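Long-range contacts in 190aa long hypothetical protein (Pyrococcus horikoshii, PDB 2DDZ), which is of unknown function but assembles as a hexamer and belongs to a family (DUF366) grouped with the class II tRNA synthetases: residues E[5-9]-E[30-34]; E[13-18]-E[41-47]; E[90-95]-E[171-176]. One frame throughout, in Å; residues are numbered along the deposited sequence.

Contact 1. Residues E[5-9]-E[30-34]; sequences ELLII and FGILG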
loop_
_atom_site.group_PDB
_atom_site.type_symbol
_atom_site.label_atom_id
_atom_site.label_comp_id
_atom_site.label_asym_id
_atom_site.label_seq_id
_atom_site.Cartn_x
_atom_site.Cartn_y
_atom_site.Cartn_z
ATOM N N GLU E 5 19.006 -8.846 11.541
ATOM C CA GLU E 5 20.417 -8.501 11.851
ATOM C C GLU E 5 20.622 -7.646 13.104
ATOM O O GLU E 5 19.864 -6.712 13.352
ATOM C CB GLU E 5 21.044 -7.738 10.683
ATOM C CG GLU E 5 21.459 -8.568 9.486
ATOM C CD GLU E 5 22.791 -9.266 9.684
ATOM O OE1 GLU E 5 23.768 -8.605 10.105
ATOM O OE2 GLU E 5 22.863 -10.479 9.404
ATOM N N LEU E 6 21.673 -7.956 13.861
ATOM C CA LEU E 6 21.994 -7.228 15.083
ATOM C C LEU E 6 23.479 -6.886 15.177
ATOM O O LEU E 6 24.338 -7.707 14.866
ATOM C CB LEU E 6 21.597 -8.042 16.316
ATOM C CG LEU E 6 22.062 -7.478 17.668
ATOM C CD1 LEU E 6 21.457 -6.101 17.912
ATOM C CD2 LEU E 6 21.649 -8.424 18.772
ATOM N N LEU E 7 23.770 -5.663 15.606
ATOM C CA LEU E 7 25.142 -5.206 15.758
ATOM C C LEU E 7 25.284 -4.309 16.979
ATOM O O LEU E 7 24.691 -3.233 17.036
ATOM C CB LEU E 7 25.605 -4.428 14.523
ATOM C CG LEU E 7 27.007 -3.798 14.650
ATOM C CD1 LEU E 7 28.050 -4.914 14.813
ATOM C CD2 LEU E 7 27.334 -2.942 13.417
ATOM N N ILE E 8 26.067 -4.765 17.956
ATOM C CA ILE E 8 26.326 -3.986 19.160
ATOM C C ILE E 8 27.762 -3.488 19.035
ATOM O O ILE E 8 28.682 -4.294 18.987
ATOM C CB ILE E 8 26.241 -4.838 20.442
ATOM C CG1 ILE E 8 24.947 -5.651 20.483
ATOM C CG2 ILE E 8 26.279 -3.932 21.662
ATOM C CD1 ILE E 8 23.702 -4.806 20.508
ATOM N N ILE E 9 27.955 -2.174 18.967
ATOM C CA ILE E 9 29.303 -1.609 18.850
ATOM C C ILE E 9 29.900 -1.441 20.258
ATOM O O ILE E 9 29.622 -0.469 20.953
ATOM C CB ILE E 9 29.260 -0.260 18.104
ATOM C CG1 ILE E 9 28.688 -0.497 16.705
ATOM C CG2 ILE E 9 30.665 0.352 18.012
ATOM C CD1 ILE E 9 28.399 0.763 15.939
ATOM N N PHE E 30 27.885 0.165 8.255
ATOM C CA PHE E 30 28.342 -1.131 8.740
ATOM C C PHE E 30 28.151 -2.291 7.757
ATOM O O PHE E 30 28.515 -3.423 8.051
ATOM C CB PHE E 30 27.643 -1.410 10.063
ATOM C CG PHE E 30 27.681 -0.242 11.016
ATOM C CD1 PHE E 30 28.889 0.175 11.585
ATOM C CD2 PHE E 30 26.512 0.457 11.333
ATOM C CE1 PHE E 30 28.935 1.263 12.457
ATOM C CE2 PHE E 30 26.545 1.547 12.204
ATOM C CZ PHE E 30 27.762 1.952 12.768
ATOM N N GLY E 31 27.591 -2.010 6.587
ATOM C CA GLY E 31 27.407 -3.059 5.599
ATOM C C GLY E 31 26.361 -4.105 5.941
ATOM O O GLY E 31 26.317 -5.173 5.329
ATOM N N ILE E 32 25.516 -3.800 6.915
ATOM C CA ILE E 32 24.462 -4.716 7.328
ATOM C C ILE E 32 23.255 -4.497 6.426
ATOM O O ILE E 32 22.629 -3.439 6.456
ATOM C CB ILE E 32 24.064 -4.454 8.789
ATOM C CG1 ILE E 32 25.282 -4.648 9.687
ATOM C CG2 ILE E 32 22.948 -5.394 9.209
ATOM C CD1 ILE E 32 25.102 -4.090 11.092
ATOM N N LEU E 33 22.934 -5.505 5.624
ATOM C CA LEU E 33 21.814 -5.428 4.689
ATOM C C LEU E 33 20.473 -5.858 5.291
ATOM O O LEU E 33 20.415 -6.775 6.103
ATOM C CB LEU E 33 22.126 -6.303 3.481
ATOM C CG LEU E 33 21.189 -6.264 2.280
ATOM C CD1 LEU E 33 21.352 -4.956 1.541
ATOM C CD2 LEU E 33 21.516 -7.433 1.361
ATOM N N GLY E 34 19.399 -5.180 4.898
ATOM C CA GLY E 34 18.071 -5.535 5.380
ATOM C C GLY E 34 17.676 -5.091 6.775
ATOM O O GLY E 34 18.283 -4.192 7.358
#

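Contact 2. Residues E[13-18]-E[41-47]; sequences RIDYDG and RGKCNVK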
loop_
_atom_site.group_PDB
_atom_site.type_symbol
_atom_site.label_atom_id
_atom_site.label_comp_id
_atom_site.label_asym_id
_atom_site.label_seq_id
_atom_site.Cartn_x
_atom_site.Cartn_y
_atom_site.Cartn_z
ATOM N N ARG E 13 32.862 4.270 20.862
ATOM C CA ARG E 13 31.666 5.062 21.086
ATOM C C ARG E 13 31.331 5.767 19.790
ATOM O O ARG E 13 32.219 6.134 19.022
ATOM C CB ARG E 13 31.886 6.125 22.159
ATOM C CG ARG E 13 32.130 5.570 23.529
ATOM C CD ARG E 13 31.680 6.550 24.593
ATOM N NE ARG E 13 31.932 6.040 25.940
ATOM C CZ ARG E 13 31.589 4.829 26.371
ATOM N NH1 ARG E 13 31.867 4.468 27.613
ATOM N NH2 ARG E 13 30.971 3.980 25.565
ATOM N N ILE E 14 30.042 5.948 19.556
ATOM C CA ILE E 14 29.568 6.637 18.369
ATOM C C ILE E 14 28.556 7.645 18.874
ATOM O O ILE E 14 27.661 7.279 19.637
ATOM C CB ILE E 14 28.864 5.675 17.399
ATOM C CG1 ILE E 14 29.829 4.578 16.947
ATOM C CG2 ILE E 14 28.376 6.443 16.196
ATOM C CD1 ILE E 14 31.079 5.136 16.289
ATOM N N ASP E 15 28.696 8.907 18.471
ATOM C CA ASP E 15 27.766 9.941 18.920
ATOM C C ASP E 15 26.533 10.078 18.018
ATOM O O ASP E 15 26.615 9.984 16.792
ATOM C CB ASP E 15 28.476 11.299 19.035
ATOM C CG ASP E 15 29.683 11.258 19.977
ATOM O OD1 ASP E 15 29.575 10.668 21.074
ATOM O OD2 ASP E 15 30.740 11.824 19.618
ATOM N N TYR E 16 25.385 10.306 18.642
ATOM C CA TYR E 16 24.132 10.462 17.914
ATOM C C TYR E 16 23.798 11.942 17.726
ATOM O O TYR E 16 23.514 12.648 18.692
ATOM C CB TYR E 16 23.001 9.778 18.686
ATOM C CG TYR E 16 21.653 9.860 18.009
ATOM C CD1 TYR E 16 21.419 9.202 16.803
ATOM C CD2 TYR E 16 20.612 10.603 18.573
ATOM C CE1 TYR E 16 20.180 9.283 16.172
ATOM C CE2 TYR E 16 19.372 10.690 17.954
ATOM C CZ TYR E 16 19.165 10.029 16.754
ATOM O OH TYR E 16 17.954 10.115 16.121
ATOM N N ASP E 17 23.844 12.417 16.488
ATOM C CA ASP E 17 23.507 13.809 16.220
ATOM C C ASP E 17 22.195 13.848 15.424
ATOM O O ASP E 17 21.828 14.876 14.835
ATOM C CB ASP E 17 24.643 14.500 15.453
ATOM C CG ASP E 17 24.817 13.973 14.042
ATOM O OD1 ASP E 17 24.651 12.756 13.820
ATOM O OD2 ASP E 17 25.142 14.784 13.151
ATOM N N GLY E 18 21.494 12.712 15.444
ATOM C CA GLY E 18 20.226 12.569 14.753
ATOM C C GLY E 18 20.296 11.990 13.346
ATOM O O GLY E 18 19.318 11.403 12.873
ATOM N N ARG E 41 26.898 3.327 22.073
ATOM C CA ARG E 41 26.918 4.253 23.190
ATOM C C ARG E 41 27.703 5.502 22.800
ATOM O O ARG E 41 28.646 5.440 22.005
ATOM C CB ARG E 41 27.543 3.581 24.418
ATOM C CG ARG E 41 27.467 4.390 25.706
ATOM C CD ARG E 41 28.123 3.621 26.857
ATOM N NE ARG E 41 28.172 4.375 28.113
ATOM C CZ ARG E 41 28.749 3.940 29.233
ATOM N NH1 ARG E 41 29.334 2.749 29.269
ATOM N NH2 ARG E 41 28.741 4.696 30.323
ATOM N N GLY E 42 27.295 6.643 23.347
ATOM C CA GLY E 42 27.977 7.880 23.026
ATOM C C GLY E 42 27.175 9.090 23.445
ATOM O O GLY E 42 26.205 8.972 24.201
ATOM N N LYS E 43 27.588 10.254 22.955
ATOM C CA LYS E 43 26.918 11.510 23.262
ATOM C C LYS E 43 25.665 11.681 22.415
ATOM O O LYS E 43 25.501 11.041 21.368
ATOM C CB LYS E 43 27.845 12.693 22.982
ATOM C CG LYS E 43 29.124 12.704 23.789
ATOM C CD LYS E 43 30.013 13.870 23.381
ATOM C CE LYS E 43 31.331 13.830 24.137
ATOM N NZ LYS E 43 32.067 12.550 23.889
ATOM N N CYS E 44 24.789 12.565 22.872
ATOM C CA CYS E 44 23.556 12.855 22.160
ATOM C C CYS E 44 23.399 14.360 21.994
ATOM O O CYS E 44 23.154 15.073 22.964
ATOM C CB CYS E 44 22.352 12.301 22.922
ATOM S SG CYS E 44 20.759 12.692 22.149
ATOM N N ASN E 45 23.570 14.843 20.771
ATOM C CA ASN E 45 23.402 16.257 20.490
ATOM C C ASN E 45 22.773 16.343 19.106
ATOM O O ASN E 45 23.462 16.393 18.081
ATOM C CB ASN E 45 24.746 16.981 20.544
ATOM C CG ASN E 45 24.601 18.479 20.368
ATOM O OD1 ASN E 45 23.561 19.056 20.694
ATOM N ND2 ASN E 45 25.645 19.118 19.862
ATOM N N VAL E 46 21.444 16.350 19.091
ATOM C CA VAL E 46 20.686 16.367 17.847
ATOM C C VAL E 46 20.651 17.692 17.129
ATOM O O VAL E 46 20.173 18.680 17.668
ATOM C CB VAL E 46 19.216 15.920 18.070
ATOM C CG1 VAL E 46 18.497 15.813 16.726
ATOM C CG2 VAL E 46 19.174 14.594 18.803
ATOM N N LYS E 47 21.152 17.695 15.899
ATOM C CA LYS E 47 21.146 18.888 15.071
ATOM C C LYS E 47 19.698 19.199 14.674
ATOM O O LYS E 47 18.932 18.302 14.312
ATOM C CB LYS E 47 21.978 18.658 13.809
ATOM C CG LYS E 47 23.468 18.495 14.051
ATOM C CD LYS E 47 24.197 18.290 12.732
ATOM C CE LYS E 47 25.707 18.237 12.912
ATOM N NZ LYS E 47 26.149 17.147 13.828
HETATM O O HOH W 1 31.491 9.841 23.385
#

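Contact 3. Residues E[90-95]-E[171-176]; sequences LLIARL and ALVEEI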
loop_
_atom_site.group_PDB
_atom_site.type_symbol
_atom_site.label_atom_id
_atom_site.label_comp_id
_atom_site.label_asym_id
_atom_site.label_seq_id
_atom_site.Cartn_x
_atom_site.Cartn_y
_atom_site.Cartn_z
ATOM N N LEU E 90 5.811 -0.598 21.203
ATOM C CA LEU E 90 5.859 -1.984 21.639
ATOM C C LEU E 90 7.259 -2.246 22.181
ATOM O O LEU E 90 7.427 -2.926 23.194
ATOM C CB LEU E 90 5.601 -2.935 20.476
ATOM C CG LEU E 90 5.747 -4.423 20.807
ATOM C CD1 LEU E 90 4.832 -4.818 21.976
ATOM C CD2 LEU E 90 5.411 -5.229 19.572
ATOM N N LEU E 91 8.263 -1.699 21.502
ATOM C CA LEU E 91 9.646 -1.887 21.913
ATOM C C LEU E 91 9.956 -1.161 23.229
ATOM O O LEU E 91 10.660 -1.703 24.081
ATOM C CB LEU E 91 10.595 -1.411 20.807
ATOM C CG LEU E 91 10.497 -2.091 19.439
ATOM C CD1 LEU E 91 11.532 -1.475 18.502
ATOM C CD2 LEU E 91 10.736 -3.582 19.574
ATOM N N ILE E 92 9.443 0.057 23.396
ATOM C CA ILE E 92 9.671 0.806 24.636
ATOM C C ILE E 92 8.989 0.035 25.759
ATOM O O ILE E 92 9.503 -0.044 26.876
ATOM C CB ILE E 92 9.101 2.260 24.561
ATOM C CG1 ILE E 92 10.084 3.167 23.819
ATOM C CG2 ILE E 92 8.924 2.851 25.952
ATOM C CD1 ILE E 92 10.619 2.537 22.603
ATOM N N ALA E 93 7.837 -0.552 25.454
ATOM C CA ALA E 93 7.123 -1.332 26.451
ATOM C C ALA E 93 7.969 -2.538 26.853
ATOM O O ALA E 93 8.046 -2.869 28.031
ATOM C CB ALA E 93 5.774 -1.789 25.911
ATOM N N ARG E 94 8.607 -3.194 25.885
ATOM C CA ARG E 94 9.439 -4.349 26.213
ATOM C C ARG E 94 10.624 -3.931 27.087
ATOM O O ARG E 94 10.985 -4.647 28.019
ATOM C CB ARG E 94 9.956 -5.037 24.958
ATOM C CG ARG E 94 10.934 -6.188 25.248
ATOM C CD ARG E 94 10.225 -7.449 25.767
ATOM N NE ARG E 94 11.170 -8.516 26.108
ATOM C CZ ARG E 94 11.802 -8.624 27.278
ATOM N NH1 ARG E 94 11.593 -7.731 28.237
ATOM N NH2 ARG E 94 12.647 -9.622 27.495
ATOM N N LEU E 95 11.225 -2.781 26.780
ATOM C CA LEU E 95 12.340 -2.261 27.566
ATOM C C LEU E 95 11.883 -2.006 29.001
ATOM O O LEU E 95 12.652 -2.177 29.947
ATOM C CB LEU E 95 12.868 -0.948 26.981
ATOM C CG LEU E 95 13.627 -1.038 25.657
ATOM C CD1 LEU E 95 14.131 0.346 25.293
ATOM C CD2 LEU E 95 14.805 -2.025 25.780
ATOM N N ALA E 171 16.446 -8.790 23.592
ATOM C CA ALA E 171 15.023 -8.686 23.923
ATOM C C ALA E 171 14.224 -8.033 22.799
ATOM O O ALA E 171 13.112 -8.459 22.492
ATOM C CB ALA E 171 14.844 -7.884 25.213
ATOM N N LEU E 172 14.795 -6.990 22.199
ATOM C CA LEU E 172 14.143 -6.273 21.115
ATOM C C LEU E 172 14.124 -7.085 19.821
ATOM O O LEU E 172 13.130 -7.074 19.091
ATOM C CB LEU E 172 14.825 -4.921 20.894
ATOM C CG LEU E 172 14.731 -3.956 22.082
ATOM C CD1 LEU E 172 15.123 -2.564 21.622
ATOM C CD2 LEU E 172 13.316 -3.949 22.651
ATOM N N VAL E 173 15.212 -7.789 19.529
ATOM C CA VAL E 173 15.243 -8.608 18.326
ATOM C C VAL E 173 14.165 -9.684 18.447
ATOM O O VAL E 173 13.409 -9.922 17.508
ATOM C CB VAL E 173 16.619 -9.276 18.124
ATOM C CG1 VAL E 173 16.537 -10.319 17.017
ATOM C CG2 VAL E 173 17.652 -8.227 17.763
ATOM N N GLU E 174 14.075 -10.319 19.613
ATOM C CA GLU E 174 13.063 -11.353 19.822
ATOM C C GLU E 174 11.660 -10.779 19.683
ATOM O O GLU E 174 10.757 -11.444 19.184
ATOM C CB GLU E 174 13.209 -11.986 21.203
ATOM C CG GLU E 174 14.510 -12.724 21.410
ATOM C CD GLU E 174 14.540 -13.477 22.724
ATOM O OE1 GLU E 174 13.729 -13.149 23.621
ATOM O OE2 GLU E 174 15.383 -14.388 22.862
ATOM N N GLU E 175 11.480 -9.542 20.133
ATOM C CA GLU E 175 10.179 -8.892 20.054
ATOM C C GLU E 175 9.772 -8.756 18.598
ATOM O O GLU E 175 8.659 -9.118 18.209
ATOM C CB GLU E 175 10.238 -7.505 20.694
ATOM C CG GLU E 175 8.874 -6.894 20.976
ATOM C CD GLU E 175 8.040 -7.744 21.920
ATOM O OE1 GLU E 175 8.598 -8.241 22.925
ATOM O OE2 GLU E 175 6.826 -7.912 21.665
ATOM N N ILE E 176 10.690 -8.234 17.794
ATOM C CA ILE E 176 10.432 -8.032 16.381
ATOM C C ILE E 176 10.150 -9.345 15.655
ATOM O O ILE E 176 9.211 -9.425 14.862
ATOM C CB ILE E 176 11.618 -7.301 15.719
ATOM C CG1 ILE E 176 11.638 -5.851 16.202
ATOM C CG2 ILE E 176 11.509 -7.385 14.210
ATOM C CD1 ILE E 176 12.884 -5.092 15.848
HETATM O O HOH W 2 10.753 -9.966 23.864
#

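Contact 1. Residues E[5-9]-E[30-34]
Glu5, Leu7 and Ile9 meet Phe30 and Ile32 between two lengths of chain that run almost exactly opposite ways, their end-to-end directions 174° apart, without forming a strand pair. Residues 5-8 are a strand, whereas 30-34 have no regular structure. The nearest CA atoms, those of Glu5 and Ile32, remain 7.2 Å apart, and no hydrogen bond links the segments. The backbone of the strand bonds instead with Asp35, Leu37 and Val39, Leu7 pairing with both Leu37 and Val39. Gly31, with positive phi, takes the chain out of helix 25-30 just before Ile32.

Ile32 works with both its branches. Its CG2 lies 3.4 Å from Glu5 CB; bent at chi2 (-80°), the glutamate chain passes round this methyl, with Glu5 OE1 3.4 Å from Ile32 CG2. At the end of the other branch, Ile32 CD1 presses on Leu7, 3.4 Å from its CD2 and 3.5 Å from its CB, tighter than ordinary van der Waals contact. The same Leu7 CD2 reaches the root of the aromatic ring, 3.6 Å from Phe30 CG, in an off-centre CH-pi contact, the two side chains crossing at about a right angle. Ile9 meets the far end of the ring, its CD1 being 3.4 Å from Phe30 CZ. Trp25 packs edge-to-face with this ring, which also touches a bound guanidine.

Leu6 points away, and it and Ile8 pack on helix 161-184, while Leu33 turns from the strand to pack on Leu184 of a second subunit. Strand 5-8 thus lies in a layered alpha/beta arrangement, with the helix packed on one face and the 30-34 loop on the other, consistent with a class II synthetase-like fold.

Contact 2. Residues E[13-18]-E[41-47]
Tyr16 and Cys44 form a single parallel beta bridge, by which the 13-18 loop joins the sheet beside strand 36-45. Tyr16 N bonds to Lys43 O at 2.8 Å and Asn45 N to Tyr16 O at 3.0 Å. Cys44 SG sits at the edge of the tyrosine ring and Gly18 N lies over the centre of one face, while His135 stacks on the ring.

At one end Arg13 and Arg41 run side by side in the same direction, their guanidinium planes 46° apart. Arg13 NH1 hangs over one face of the Arg41 group, 3.5 Å from Arg41 NH1; this like-charged approach is probably eased by the Arg41-Asp67 salt bridge. Ile14 N donates to Arg41 O at 2.9 Å, and its side chain touches a bound guanidine. Asp15, alongside Lys43, accepts the Lys43 N-H on the anti side of OD1, 2.8 Å from N and 23° out of the carboxylate plane. One water spans the remaining gap between Asp15 OD1 and Lys43 NZ.

Asp17 and Lys47 cross obliquely. With its CG between backbone N and carbonyl carbon (chi1 68°), the aspartate offers the anti side of OD2 to Lys47 NZ in a 2.7 Å salt bridge.

Contact 3. Residues E[90-95]-E[171-176]
Leu172 is the apolar hub between helices 81-100 and 161-184, whose axes pass 9.9 Å apart, the N-to-C directions of these short segments 136° apart. Its CD2 lies 4.0 Å from Leu91 CD2 and 4.0 Å from Leu95 CD2, Leu95 and Leu172 crossing at about a right angle. Leu91 CD2 also meets Ile176 CG1, and the group rests on the sheet through Tyr71, Leu73 and Ile136.

Farther out, Glu175 slides past Leu91 in the opposite direction, its CG against the leucine methyl. The Glu175 carboxylate plane stands 84° from that of the Arg94 guanidinium, and OE1 stays 4.1 Å from Arg94 NE, beyond a salt bridge. A water bridges the two groups instead: lying in the guanidinium plane, it accepts from NE and donates to Glu175 OE1 and Ala171 O. The Arg94 chain, bent at chi2 (75°), brings its guanidinium over Ala171 CB. A leucine in place of Arg94 would probably leave this water without its donor and Ala171 CB without its flat cover.

Glu175 OE2, beside the Leu90 methyls, pairs with Arg108 of a third subunit. The buried carboxylate is therefore likely held charged by one direct and one water-mediated partner, linking helix packing to hexamer assembly.

From the N terminus, strand 5-8 opens contact 1 and the 13-18 loop opens contact 2 before 30-34 closes the first and 41-47 the second. The two loops, of 20 and 22 residues between segments, therefore cross, and both bind the chain to the same sheet, in which strands 5-8 and 36-45 are parallel neighbours. They touch where Ile9 CD1 lies 4.2 Å from Ile14 CG1. Contact 3 follows in series, its helices joined across 75 residues that include four of the sheet's strands (106-109, 112-115, 118-128 and 131-139). It meets contact 1 through Leu6 and Val173, but lies across the chain's centre from contact 2, about 12 Å away between nearest atoms.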